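PDB 4CVU: beta-mannosidase from Trichoderma harzianum, which probably hydrolyses terminal beta-linked mannose residues from the non-reducing ends of oligosaccharides, as a family 2 glycoside hydrolase. Local coordinates for residues Asp60-Ala63 / Gly68-Asn71. Residues are numbered along the deposited sequence; the frame is centred on the assembly and turned at random.
With CD (cadmium ion), chain M.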
loop_
_atom_site.group_PDB
_atom_site.type_symbol
_atom_site.label_atom_id
_atom_site.label_comp_id
_atom_site.label_asym_id
_atom_site.label_seq_id
_atom_site.Cartn_x
_atom_site.Cartn_y
_atom_site.Cartn_z
ATOM N N ASP A 60 11.946 11.774 11.615
ATOM C CA ASP A 60 13.365 11.575 11.237
ATOM C C ASP A 60 13.662 10.089 10.984
ATOM O O ASP A 60 14.444 9.746 10.073
ATOM C CB ASP A 60 14.294 12.174 12.292
ATOM C CG ASP A 60 14.173 13.693 12.392
ATOM O OD1 ASP A 60 13.726 14.342 11.433
ATOM O OD2 ASP A 60 14.511 14.243 13.449
ATOM N N LEU A 61 13.017 9.207 11.769
ATOM C CA LEU A 61 13.011 7.763 11.530
ATOM C C LEU A 61 12.400 7.360 10.172
ATOM O O LEU A 61 12.941 6.500 9.484
ATOM C CB LEU A 61 12.244 7.034 12.649
ATOM C CG LEU A 61 12.915 7.011 14.038
ATOM C CD1 LEU A 61 11.938 6.559 15.113
ATOM C CD2 LEU A 61 14.156 6.152 14.050
ATOM N N HIS A 62 11.273 7.961 9.805
ATOM C CA HIS A 62 10.660 7.716 8.510
ATOM C C HIS A 62 11.567 8.213 7.394
ATOM O O HIS A 62 11.780 7.501 6.434
ATOM C CB HIS A 62 9.308 8.379 8.402
ATOM C CG HIS A 62 8.679 8.226 7.062
ATOM N ND1 HIS A 62 8.419 6.999 6.524
ATOM C CD2 HIS A 62 8.224 9.132 6.163
ATOM C CE1 HIS A 62 7.832 7.137 5.358
ATOM N NE2 HIS A 62 7.744 8.417 5.104
ATOM N N ALA A 63 12.111 9.417 7.534
ATOM C CA ALA A 63 13.022 9.985 6.510
ATOM C C ALA A 63 14.214 9.074 6.218
ATOM O O ALA A 63 14.615 8.937 5.065
ATOM C CB ALA A 63 13.512 11.376 6.935
ATOM N N GLY A 68 8.006 3.074 7.842
ATOM C CA GLY A 68 7.156 3.590 6.794
ATOM C C GLY A 68 6.304 4.755 7.304
ATOM O O GLY A 68 6.350 5.134 8.493
ATOM N N GLU A 69 5.545 5.333 6.413
ATOM C CA GLU A 69 4.799 6.514 6.714
ATOM C C GLU A 69 4.016 6.134 7.938
ATOM O O GLU A 69 3.437 5.079 7.979
ATOM C CB GLU A 69 3.858 6.872 5.580
ATOM C CG GLU A 69 2.659 7.739 5.978
ATOM C CD GLU A 69 3.005 9.019 6.728
ATOM O OE1 GLU A 69 3.898 9.732 6.356
ATOM O OE2 GLU A 69 2.333 9.365 7.723
ATOM N N SER A 70 4.102 6.974 8.958
ATOM C CA SER A 70 3.413 6.658 10.185
ATOM C C SER A 70 1.914 6.452 10.015
ATOM O O SER A 70 1.405 5.575 10.656
ATOM C CB SER A 70 3.652 7.685 11.244
ATOM O OG SER A 70 4.769 8.408 10.924
ATOM N N ASN A 71 1.225 7.205 9.138
ATOM C CA ASN A 71 -0.247 7.044 8.977
ATOM C C ASN A 71 -0.714 5.703 8.384
ATOM O O ASN A 71 -1.886 5.439 8.360
ATOM C CB ASN A 71 -0.850 8.157 8.112
ATOM C CG ASN A 71 -0.765 9.537 8.767
ATOM O OD1 ASN A 71 -0.740 9.686 9.975
ATOM N ND2 ASN A 71 -0.784 10.541 7.947
HETATM CD CD CD M . 6.993 9.443 3.204
HETATM O O HOH W 1 4.959 9.626 3.994
HETATM O O HOH W 2 8.951 9.192 2.289
HETATM O O HOH W 3 7.497 11.913 3.558
#
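H62, near the C-terminal end of helix 57-63, lays its imidazole against the backbone of G68 and E69 in the galactose-binding-like domain of this family 2 enzyme, and carries a cadmium ion on its far nitrogen. The tight part is the peptide link between G68 and E69, where H62 CE1 comes within 3.1 Å of E69 N. H62 ND1 lies 3.2 Å from G68 C. Over one ring face sits E69 CA in a CH-pi contact, 3.8 Å from the H62 ring centroid and 27° off the ring normal. With CG anti to the backbone N (chi1 176°), the ring of H62 swings off the helix toward the returning loop. No hydrogen bond joins the two segments; H62 ND1 bonds instead to I67 O, just ahead of G68. This bond fixes the ring's rotation and leaves NE2 for the metal.

Beyond NE2 the contact gives way to water and metal. H62 NE2 binds the cadmium at 2.3 Å, three waters add to its shell, and E613 of the second subunit also binds it, so the site bridges the two chains of the assembly. E69 reaches this shell indirectly: its chain bends at chi2, and OE1 accepts a 2.6 Å hydrogen bond from water 1, itself a cadmium ligand. R398 forms a salt bridge with the same OE1, probably stabilising the carboxylate's negative charge. The other carboxylate oxygen turns back to its own loop, where N71 N donates to E69 OE2 over 2.8 Å, meeting the anti side 25° out of the carboxylate plane.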